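Local coordinates for putative branched-chain amino acid transport system substrate-binding protein (Rhodopseudomonas palustris, PDB 4F8J) that probably serves as the periplasmic solute receptor of an ABC-type importer, holding the aromatic acid 4'-hydroxycinnamic acid in its interdomain cleft, at residues 99-104 and 145-150; 141-146 and 172-177; 115-120 and 341-346. All coordinates share one frame; numbering follows the deposited sequence. Where two conformers were deposited one is given.

Contact 1: 99-104 and 145-150; sequences LAPLPI and DSYGDL. With HC4 (4'-hydroxycinnamic acid), chain E; SO4 (sulfate ion), chain I.
Leu150 reaches the proline-rich loop 99-104 with a single methyl: its CD1 lies 3.6 Å from Pro101 O and 3.9 Å from Pro103 CG. Its CG stands anti to its own carbonyl carbon (chi1 -76°), which sends the branch out from the first turns of helix 146-161 toward the loop. Beside it, Pro101 CG comes to the edge of the Tyr147 ring, 4.0 Å from CE1; Pro101 has two conformers, so its distances hold for one of them. The face of the same ring carries 4'-hydroxycinnamic acid, whose C2 sits 3.4 Å above the centre of the Tyr147 ring. Pro101 CD in turn packs 3.6 Å from ligand C2' on the phenol ring. This is the interdomain cleft of a periplasmic binding protein: the loop follows strand 96-98 of one sheet, the helix follows strand 137-143 of the other, and the ligand bridges the two lobes. No hydrogen bond joins the segments directly. Farther out, Tyr147 OH is hydrogen-bonded to Thr222 OG1, which anchors the far end of the ring, and Trp151 meets it edge-to-face. Pro101 is the centre of an inverse gamma turn, closed by a weak bond from Leu102 N to Ala100 O. Just before the helix, Asp145 is its N-cap, OD1 accepting a weak, nearly straight bond from Gly148 N at 3.3 Å.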
loop_
_atom_site.group_PDB
_atom_site.type_symbol
_atom_site.label_atom_id
_atom_site.label_comp_id
_atom_site.label_asym_id
_atom_site.label_seq_id
_atom_site.Cartn_x
_atom_site.Cartn_y
_atom_site.Cartn_z
ATOM N N LEU A 99 1.858 -5.796 3.057
ATOM C CA LEU A 99 1.237 -4.501 3.351
ATOM C C LEU A 99 1.913 -3.351 2.574
ATOM O O LEU A 99 1.546 -2.197 2.758
ATOM C CB LEU A 99 1.170 -4.270 4.878
ATOM C CG LEU A 99 0.472 -5.329 5.709
ATOM C CD1 LEU A 99 0.488 -4.952 7.209
ATOM C CD2 LEU A 99 -0.986 -5.604 5.221
ATOM N N ALA A 100 2.868 -3.699 1.717
ATOM C CA ALA A 100 3.514 -2.797 0.755
ATOM C C ALA A 100 3.526 -3.480 -0.608
ATOM O O ALA A 100 3.527 -4.718 -0.683
ATOM C CB ALA A 100 4.922 -2.449 1.199
ATOM N N PRO A 101 3.528 -2.732 -1.735
ATOM C CA PRO A 101 3.304 -3.388 -3.050
ATOM C C PRO A 101 4.593 -3.904 -3.757
ATOM O O PRO A 101 5.033 -3.324 -4.747
ATOM C CB PRO A 101 2.590 -2.291 -3.870
ATOM C CG PRO A 101 3.165 -1.035 -3.337
ATOM C CD PRO A 101 3.551 -1.266 -1.874
ATOM N N LEU A 102 5.061 -5.073 -3.347
ATOM C CA LEU A 102 6.317 -5.594 -3.797
ATOM C C LEU A 102 6.130 -6.241 -5.169
ATOM O O LEU A 102 5.005 -6.615 -5.538
ATOM C CB LEU A 102 6.884 -6.602 -2.807
ATOM C CG LEU A 102 6.223 -7.983 -2.827
ATOM C CD1 LEU A 102 7.069 -9.001 -2.060
ATOM C CD2 LEU A 102 4.803 -7.878 -2.317
ATOM N N PRO A 103 7.234 -6.390 -5.893
ATOM C CA PRO A 103 7.225 -7.208 -7.103
ATOM C C PRO A 103 7.009 -8.665 -6.711
ATOM O O PRO A 103 7.881 -9.273 -6.073
ATOM C CB PRO A 103 8.635 -7.014 -7.676
ATOM C CG PRO A 103 9.261 -5.921 -6.909
ATOM C CD PRO A 103 8.578 -5.854 -5.600
ATOM N N ILE A 104 5.863 -9.225 -7.063
ATOM C CA ILE A 104 5.576 -10.628 -6.666
ATOM C C ILE A 104 5.951 -11.458 -7.881
ATOM O O ILE A 104 5.121 -11.758 -8.735
ATOM C CB ILE A 104 4.107 -10.893 -6.144
ATOM C CG1 ILE A 104 3.795 -10.057 -4.920
ATOM C CG2 ILE A 104 3.913 -12.377 -5.799
ATOM C CD1 ILE A 104 2.347 -10.118 -4.429
ATOM N N ASP A 145 15.375 2.612 -5.667
ATOM C CA ASP A 145 15.244 1.229 -5.230
ATOM C C ASP A 145 14.056 0.600 -5.962
ATOM O O ASP A 145 13.501 1.216 -6.877
ATOM C CB ASP A 145 15.107 1.162 -3.697
ATOM C CG ASP A 145 13.753 1.627 -3.171
ATOM O OD1 ASP A 145 12.818 1.948 -3.932
ATOM O OD2 ASP A 145 13.638 1.666 -1.935
ATOM N N SER A 146 13.676 -0.606 -5.559
ATOM C CA SER A 146 12.652 -1.380 -6.271
ATOM C C SER A 146 11.305 -0.681 -6.454
ATOM O O SER A 146 10.741 -0.744 -7.538
ATOM C CB SER A 146 12.421 -2.715 -5.581
ATOM O OG SER A 146 11.607 -3.535 -6.389
ATOM N N TYR A 147 10.805 -0.017 -5.418
ATOM C CA TYR A 147 9.563 0.750 -5.529
ATOM C C TYR A 147 9.697 1.872 -6.570
ATOM O O TYR A 147 8.815 2.067 -7.422
ATOM C CB TYR A 147 9.135 1.310 -4.175
ATOM C CG TYR A 147 7.835 2.083 -4.171
ATOM C CD1 TYR A 147 6.634 1.426 -4.249
ATOM C CD2 TYR A 147 7.805 3.480 -4.064
ATOM C CE1 TYR A 147 5.437 2.118 -4.230
ATOM C CE2 TYR A 147 6.609 4.180 -4.068
ATOM C CZ TYR A 147 5.417 3.482 -4.154
ATOM O OH TYR A 147 4.210 4.111 -4.145
ATOM N N GLY A 148 10.779 2.635 -6.482
ATOM C CA GLY A 148 11.013 3.685 -7.490
ATOM C C GLY A 148 11.178 3.117 -8.880
ATOM O O GLY A 148 10.709 3.711 -9.855
ATOM N N ASP A 149 11.810 1.944 -8.984
ATOM C CA ASP A 149 11.931 1.274 -10.280
ATOM C C ASP A 149 10.581 0.818 -10.834
ATOM O O ASP A 149 10.339 0.939 -12.035
ATOM C CB ASP A 149 12.853 0.048 -10.160
ATOM C CG ASP A 149 14.331 0.402 -9.956
ATOM O OD1 ASP A 149 14.731 1.587 -10.048
ATOM O OD2 ASP A 149 15.101 -0.558 -9.646
ATOM N N LEU A 150 9.726 0.256 -9.989
ATOM C CA LEU A 150 8.437 -0.262 -10.460
ATOM C C LEU A 150 7.648 0.907 -11.042
ATOM O O LEU A 150 6.978 0.770 -12.073
ATOM C CB LEU A 150 7.618 -0.892 -9.324
ATOM C CG LEU A 150 7.971 -2.285 -8.780
ATOM C CD1 LEU A 150 7.298 -2.540 -7.434
ATOM C CD2 LEU A 150 7.567 -3.361 -9.789
HETATM C C1 HC4 E . 7.397 1.924 -0.401
HETATM O O1 HC4 E . 8.196 1.036 -0.734
HETATM O O2 HC4 E . 7.750 2.890 0.334
HETATM C C2 HC4 E . 5.965 1.923 -0.810
HETATM C C3 HC4 E . 5.049 2.123 0.136
HETATM C "C1'" HC4 E . 3.579 1.971 -0.096
HETATM C "C2'" HC4 E . 2.944 2.253 -1.322
HETATM C "C3'" HC4 E . 1.586 2.019 -1.473
HETATM C "C4'" HC4 E . 0.795 1.529 -0.452
HETATM C "C5'" HC4 E . 1.414 1.258 0.763
HETATM C "C6'" HC4 E . 2.772 1.481 0.902
HETATM O "O4'" HC4 E . -0.557 1.311 -0.567
HETATM S S SO4 I . 13.543 -7.082 -6.093
HETATM O O1 SO4 I . 14.351 -8.112 -5.392
HETATM O O2 SO4 I . 12.468 -7.742 -6.876
HETATM O O3 SO4 I . 12.953 -6.151 -5.099
HETATM O O4 SO4 I . 14.417 -6.323 -7.022
#

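Contact 2: 141-146 and 172-177; sequences IGYSDS and FARPDT. With HC4 (4'-hydroxycinnamic acid), chain E; SO4 (sulfate ion), chain I.
Tyr143 and Phe172 form a parallel bridge at the ends of their strands, CA atoms 5.0 Å apart. Phe172 N gives a hydrogen bond to Gly142 O, and Phe172 O takes one from Ser144 N, while Tyr143 CA-H also points at that oxygen. Beyond the bridge, residues 173-176 fold into a type I turn. Phe172 packs against Ile141 CG1 and offers its ring face to the edge of Tyr143, an offset edge-to-face pair with planes at 64°. The extended chain of Arg174 runs across the Tyr143 ring, with CG 3.7 Å from the ring centroid, and Tyr143 CE2 then lies 3.3 Å above the middle of the guanidinium. Two nitrogens of the arginine, NE at 2.7 Å and NH1 at 3.0 Å, grip Asp145 OD2 in the guanidinium plane. This salt bridge fixes the rotation of the group and probably tempers its charge. The adjoining NH1/NH2 edge meets the ligand carboxylate, NH1 bonding to O1 at 2.8 Å and NH2 to O2 at 2.9 Å, so NH1 serves both partners. Ser199 OG bonds both Tyr143 OH and the ligand. Loops after the C-terminal ends of parallel strands 137-143 and 165-172 thus supply one wall of the interdomain cleft, where proteins of this fold bind their ligands.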
loop_
_atom_site.group_PDB
_atom_site.type_symbol
_atom_site.label_atom_id
_atom_site.label_comp_id
_atom_site.label_asym_id
_atom_site.label_seq_id
_atom_site.Cartn_x
_atom_site.Cartn_y
_atom_site.Cartn_z
ATOM N N ILE A 141 10.638 11.804 -10.649
ATOM C CA ILE A 141 11.548 11.765 -9.499
ATOM C C ILE A 141 11.025 10.725 -8.515
ATOM O O ILE A 141 9.862 10.787 -8.084
ATOM C CB ILE A 141 11.716 13.155 -8.826
ATOM C CG1 ILE A 141 12.712 13.025 -7.680
ATOM C CG2 ILE A 141 10.370 13.750 -8.373
ATOM C CD1 ILE A 141 13.188 14.369 -7.167
ATOM N N GLY A 142 11.856 9.740 -8.211
ATOM C CA GLY A 142 11.464 8.661 -7.314
ATOM C C GLY A 142 12.627 7.958 -6.656
ATOM O O GLY A 142 13.794 8.302 -6.910
ATOM N N TYR A 143 12.331 6.993 -5.804
ATOM C CA TYR A 143 13.401 6.306 -5.075
ATOM C C TYR A 143 14.337 5.577 -6.014
ATOM O O TYR A 143 13.916 5.035 -7.041
ATOM C CB TYR A 143 12.863 5.267 -4.110
ATOM C CG TYR A 143 11.964 5.778 -3.013
ATOM C CD1 TYR A 143 12.221 6.979 -2.367
ATOM C CD2 TYR A 143 10.947 4.989 -2.530
ATOM C CE1 TYR A 143 11.403 7.429 -1.324
ATOM C CE2 TYR A 143 10.113 5.417 -1.510
ATOM C CZ TYR A 143 10.359 6.615 -0.881
ATOM O OH TYR A 143 9.556 7.055 0.158
ATOM N N SER A 144 15.605 5.498 -5.594
ATOM C CA SER A 144 16.597 4.653 -6.237
ATOM C C SER A 144 16.552 3.223 -5.670
ATOM O O SER A 144 17.563 2.657 -5.217
ATOM C CB SER A 144 17.995 5.262 -6.035
ATOM O OG SER A 144 18.187 5.581 -4.661
ATOM N N ASP A 145 15.375 2.612 -5.667
ATOM C CA ASP A 145 15.244 1.229 -5.230
ATOM C C ASP A 145 14.056 0.600 -5.962
ATOM O O ASP A 145 13.501 1.216 -6.877
ATOM C CB ASP A 145 15.107 1.162 -3.697
ATOM C CG ASP A 145 13.753 1.627 -3.171
ATOM O OD1 ASP A 145 12.818 1.948 -3.932
ATOM O OD2 ASP A 145 13.638 1.666 -1.935
ATOM N N SER A 146 13.676 -0.606 -5.559
ATOM C CA SER A 146 12.652 -1.380 -6.271
ATOM C C SER A 146 11.305 -0.681 -6.454
ATOM O O SER A 146 10.741 -0.744 -7.538
ATOM C CB SER A 146 12.421 -2.715 -5.581
ATOM O OG SER A 146 11.607 -3.535 -6.389
ATOM N N PHE A 172 16.312 9.597 -5.932
ATOM C CA PHE A 172 16.821 9.965 -4.597
ATOM C C PHE A 172 16.641 8.789 -3.673
ATOM O O PHE A 172 15.916 7.860 -3.990
ATOM C CB PHE A 172 16.182 11.244 -4.027
ATOM C CG PHE A 172 14.735 11.135 -3.624
ATOM C CD1 PHE A 172 13.727 11.150 -4.580
ATOM C CD2 PHE A 172 14.373 11.075 -2.271
ATOM C CE1 PHE A 172 12.403 11.118 -4.193
ATOM C CE2 PHE A 172 13.037 11.025 -1.886
ATOM C CZ PHE A 172 12.053 11.036 -2.859
ATOM N N ALA A 173 17.400 8.774 -2.586
ATOM C CA ALA A 173 17.297 7.713 -1.598
ATOM C C ALA A 173 16.361 8.116 -0.475
ATOM O O ALA A 173 16.252 9.294 -0.108
ATOM C CB ALA A 173 18.676 7.358 -1.041
ATOM N N ARG A 174 15.699 7.110 0.086
ATOM C CA ARG A 174 14.701 7.310 1.130
ATOM C C ARG A 174 15.158 8.265 2.237
ATOM O O ARG A 174 14.396 9.151 2.629
ATOM C CB ARG A 174 14.301 5.956 1.745
ATOM C CG ARG A 174 13.422 5.136 0.829
ATOM C CD ARG A 174 13.293 3.696 1.316
ATOM N NE ARG A 174 12.635 2.891 0.293
ATOM C CZ ARG A 174 11.315 2.673 0.225
ATOM N NH1 ARG A 174 10.838 1.991 -0.791
ATOM N NH2 ARG A 174 10.495 3.184 1.141
ATOM N N PRO A 175 16.384 8.080 2.746
ATOM C CA PRO A 175 16.811 8.954 3.860
ATOM C C PRO A 175 17.199 10.395 3.462
ATOM O O PRO A 175 17.436 11.245 4.345
ATOM C CB PRO A 175 18.036 8.215 4.438
ATOM C CG PRO A 175 18.110 6.883 3.757
ATOM C CD PRO A 175 17.417 7.073 2.434
ATOM N N ASP A 176 17.306 10.683 2.173
ATOM C CA ASP A 176 17.792 11.981 1.743
ATOM C C ASP A 176 16.920 13.115 2.275
ATOM O O ASP A 176 15.691 13.074 2.203
ATOM C CB ASP A 176 17.853 12.102 0.214
ATOM C CG ASP A 176 18.884 11.189 -0.431
ATOM O OD1 ASP A 176 19.682 10.548 0.282
ATOM O OD2 ASP A 176 18.889 11.117 -1.686
ATOM N N THR A 177 17.554 14.170 2.777
ATOM C CA THR A 177 16.782 15.322 3.252
ATOM C C THR A 177 16.687 16.468 2.235
ATOM O O THR A 177 15.980 17.448 2.476
ATOM C CB THR A 177 17.372 15.843 4.559
ATOM O OG1 THR A 177 18.703 16.269 4.315
ATOM C CG2 THR A 177 17.387 14.744 5.594
HETATM C C1 HC4 E . 7.397 1.924 -0.401
HETATM O O1 HC4 E . 8.196 1.036 -0.734
HETATM O O2 HC4 E . 7.750 2.890 0.334
HETATM C C2 HC4 E . 5.965 1.923 -0.810
HETATM C C3 HC4 E . 5.049 2.123 0.136
HETATM C "C1'" HC4 E . 3.579 1.971 -0.096
HETATM C "C2'" HC4 E . 2.944 2.253 -1.322
HETATM C "C3'" HC4 E . 1.586 2.019 -1.473
HETATM C "C4'" HC4 E . 0.795 1.529 -0.452
HETATM C "C5'" HC4 E . 1.414 1.258 0.763
HETATM C "C6'" HC4 E . 2.772 1.481 0.902
HETATM O "O4'" HC4 E . -0.557 1.311 -0.567
HETATM S S SO4 I . 13.543 -7.082 -6.093
HETATM O O1 SO4 I . 14.351 -8.112 -5.392
HETATM O O2 SO4 I . 12.468 -7.742 -6.876
HETATM O O3 SO4 I . 12.953 -6.151 -5.099
HETATM O O4 SO4 I . 14.417 -6.323 -7.022
#

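Contact 3: 115-120 and 341-346; sequences MPQPIP and YGLDDR. With HC4 (4'-hydroxycinnamic acid), chain E.
Pro118 lies over one face of the Tyr341 ring, its CB 3.8 Å from the ring centroid and 17° off the normal, a CH-pi contact displaced toward the rim. At the ring edge, in plane, sits Pro116 O, only 3.1 Å from Tyr341 CD2 and nearly as close to CE2, so a carbonyl oxygen faces the weakly positive C-H rim. With CG anti to the carbonyl carbon (chi1 -81°), the tyrosine lies alongside the proline, the two side chains running in opposite directions. Leu343 fills in next to it: CD1 is 4.0 Å from Gln117 CG, the two chains meeting at a slant, and 3.9 Å from Met115 O, Met115 being a selenomethionine. The amide end of Gln117 turns elsewhere, its OE1 bonded to Gln282, itself a ligand partner.

No hydrogen bond runs straight across, but a water bridges the segments: it accepts from Ile119 N at 2.9 Å, in the first turn of helix 119-132, and donates to Tyr341 OH at 3.2 Å. That hydroxyl also bonds to Leu102 O. A phenylalanine in place of Tyr341 would probably keep the packing on Pro118 but leave the water and Leu102 O without their shared mate. On the other side of 115-120, Pro116 CB touches the ligand phenol oxygen O4' at 3.4 Å. Within 341-346, Asp344 forms an Asx turn to Arg346 N, and its carboxylate takes the arginine side-on through NE and NH1. Both segments lie where the chain passes from one lobe toward the other, consistent with two of the hinge crossovers of this fold. The contact thus rests on carbon surfaces and ring polarity, with its polar linkage gathered at one hydroxyl and one water.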
loop_
_atom_site.group_PDB
_atom_site.type_symbol
_atom_site.label_atom_id
_atom_site.label_comp_id
_atom_site.label_asym_id
_atom_site.label_seq_id
_atom_site.Cartn_x
_atom_site.Cartn_y
_atom_site.Cartn_z
HETATM N N MSE A 115 -1.961 -6.613 -0.306
HETATM C CA MSE A 115 -3.076 -5.705 -0.078
HETATM C C MSE A 115 -2.988 -4.412 -0.891
HETATM O O MSE A 115 -3.985 -3.983 -1.462
HETATM C CB MSE A 115 -3.220 -5.372 1.419
HETATM C CG MSE A 115 -3.580 -6.476 2.362
HETATM SE SE MSE A 115 -5.371 -7.202 1.952
HETATM C CE MSE A 115 -4.729 -8.423 1.128
ATOM N N PRO A 116 -1.830 -3.749 -0.930
ATOM C CA PRO A 116 -1.801 -2.477 -1.705
ATOM C C PRO A 116 -2.119 -2.675 -3.162
ATOM O O PRO A 116 -1.810 -3.714 -3.743
ATOM C CB PRO A 116 -0.364 -1.986 -1.518
ATOM C CG PRO A 116 0.053 -2.625 -0.244
ATOM C CD PRO A 116 -0.523 -3.992 -0.294
ATOM N N GLN A 117 -2.689 -1.650 -3.774
ATOM C CA GLN A 117 -2.962 -1.704 -5.177
ATOM C C GLN A 117 -1.685 -1.877 -5.999
ATOM O O GLN A 117 -0.656 -1.253 -5.697
ATOM C CB GLN A 117 -3.677 -0.457 -5.641
ATOM C CG GLN A 117 -5.064 -0.241 -5.019
ATOM C CD GLN A 117 -5.056 0.351 -3.640
ATOM O OE1 GLN A 117 -4.011 0.683 -3.078
ATOM N NE2 GLN A 117 -6.248 0.438 -3.045
ATOM N N PRO A 118 -1.739 -2.715 -7.032
ATOM C CA PRO A 118 -0.564 -2.875 -7.877
ATOM C C PRO A 118 -0.249 -1.579 -8.617
ATOM O O PRO A 118 -1.157 -0.807 -8.970
ATOM C CB PRO A 118 -0.950 -3.995 -8.824
ATOM C CG PRO A 118 -2.408 -3.946 -8.902
ATOM C CD PRO A 118 -2.892 -3.449 -7.570
ATOM N N ILE A 119 1.032 -1.351 -8.815
ATOM C CA ILE A 119 1.480 -0.122 -9.454
ATOM C C ILE A 119 0.744 0.178 -10.767
ATOM O O ILE A 119 0.252 1.303 -10.937
ATOM C CB ILE A 119 3.036 -0.057 -9.552
ATOM C CG1 ILE A 119 3.629 0.427 -8.233
ATOM C CG2 ILE A 119 3.483 0.884 -10.678
ATOM C CD1 ILE A 119 3.297 -0.407 -7.033
ATOM N N PRO A 120 0.576 -0.798 -11.673
ATOM C CA PRO A 120 -0.113 -0.443 -12.931
ATOM C C PRO A 120 -1.540 0.067 -12.831
ATOM O O PRO A 120 -1.935 0.886 -13.679
ATOM C CB PRO A 120 -0.027 -1.705 -13.756
ATOM C CG PRO A 120 1.214 -2.374 -13.240
ATOM C CD PRO A 120 1.187 -2.132 -11.751
ATOM N N TYR A 341 -2.349 -9.873 -6.578
ATOM C CA TYR A 341 -2.942 -8.637 -6.105
ATOM C C TYR A 341 -4.467 -8.708 -6.151
ATOM O O TYR A 341 -5.141 -8.300 -5.219
ATOM C CB TYR A 341 -2.443 -7.494 -6.944
ATOM C CG TYR A 341 -1.084 -6.999 -6.564
ATOM C CD1 TYR A 341 0.049 -7.602 -7.048
ATOM C CD2 TYR A 341 -0.950 -5.900 -5.745
ATOM C CE1 TYR A 341 1.327 -7.109 -6.717
ATOM C CE2 TYR A 341 0.289 -5.395 -5.413
ATOM C CZ TYR A 341 1.423 -6.009 -5.910
ATOM O OH TYR A 341 2.643 -5.450 -5.571
ATOM N N GLY A 342 -5.012 -9.200 -7.256
ATOM C CA GLY A 342 -6.436 -9.519 -7.326
ATOM C C GLY A 342 -7.418 -8.374 -7.385
ATOM O O GLY A 342 -8.555 -8.585 -7.024
ATOM N N LEU A 343 -6.977 -7.203 -7.844
ATOM C CA LEU A 343 -7.781 -5.993 -7.772
ATOM C C LEU A 343 -8.124 -5.452 -9.149
ATOM O O LEU A 343 -7.508 -5.810 -10.149
ATOM C CB LEU A 343 -7.069 -4.935 -6.956
ATOM C CG LEU A 343 -6.901 -5.187 -5.449
ATOM C CD1 LEU A 343 -5.943 -4.155 -4.802
ATOM C CD2 LEU A 343 -8.260 -5.203 -4.753
ATOM N N ASP A 344 -9.131 -4.595 -9.158
ATOM C CA ASP A 344 -9.624 -3.974 -10.374
ATOM C C ASP A 344 -9.977 -2.509 -10.108
ATOM O O ASP A 344 -9.503 -1.915 -9.119
ATOM C CB ASP A 344 -10.760 -4.808 -10.969
ATOM C CG ASP A 344 -12.085 -4.785 -10.153
ATOM O OD1 ASP A 344 -12.283 -4.015 -9.192
ATOM O OD2 ASP A 344 -12.994 -5.550 -10.566
ATOM N N ASP A 345 -10.781 -1.902 -10.976
ATOM C CA ASP A 345 -11.052 -0.467 -10.824
ATOM C C ASP A 345 -11.754 -0.053 -9.557
ATOM O O ASP A 345 -11.738 1.131 -9.234
ATOM C CB ASP A 345 -11.945 0.039 -11.976
ATOM C CG ASP A 345 -11.224 0.166 -13.294
ATOM O OD1 ASP A 345 -10.002 -0.054 -13.400
ATOM O OD2 ASP A 345 -11.944 0.540 -14.252
ATOM N N ARG A 346 -12.392 -0.979 -8.860
ATOM C CA ARG A 346 -13.067 -0.696 -7.595
ATOM C C ARG A 346 -12.034 -0.359 -6.517
ATOM O O ARG A 346 -12.423 0.082 -5.440
ATOM C CB ARG A 346 -13.937 -1.882 -7.145
ATOM C CG ARG A 346 -15.135 -2.075 -8.059
ATOM C CD ARG A 346 -15.914 -3.321 -7.724
ATOM N NE ARG A 346 -15.155 -4.493 -8.125
ATOM C CZ ARG A 346 -15.556 -5.741 -7.959
ATOM N NH1 ARG A 346 -14.784 -6.748 -8.395
ATOM N NH2 ARG A 346 -16.741 -5.994 -7.391
HETATM C C1 HC4 E . 7.397 1.924 -0.401
HETATM O O1 HC4 E . 8.196 1.036 -0.734
HETATM O O2 HC4 E . 7.750 2.890 0.334
HETATM C C2 HC4 E . 5.965 1.923 -0.810
HETATM C C3 HC4 E . 5.049 2.123 0.136
HETATM C "C1'" HC4 E . 3.579 1.971 -0.096
HETATM C "C2'" HC4 E . 2.944 2.253 -1.322
HETATM C "C3'" HC4 E . 1.586 2.019 -1.473
HETATM C "C4'" HC4 E . 0.795 1.529 -0.452
HETATM C "C5'" HC4 E . 1.414 1.258 0.763
HETATM C "C6'" HC4 E . 2.772 1.481 0.902
HETATM O "O4'" HC4 E . -0.557 1.311 -0.567
HETATM O O HOH W 1 2.901 -3.442 -8.023
#

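How the contacts relate
The three contacts follow the bound 4'-hydroxycinnamic acid from end to end: contact 2 holds its carboxylate, contact 1 flanks its middle, and contact 3 reaches its phenol oxygen. Contact 1 is the link, its centre about 13 Å from each of the others, whose centres stand about 23 Å apart and whose nearest atoms are about 7 Å apart. Contacts 1 and 2 share Asp145 and Ser146, and Tyr147 CB packs 3.8 Å from Arg174 NH1. Toward contact 3, Leu102 O lies 2.6 Å from Tyr341 OH, and Leu99 O is 3.4 Å from Pro116 CG, tying the cleft loop to the probable hinge.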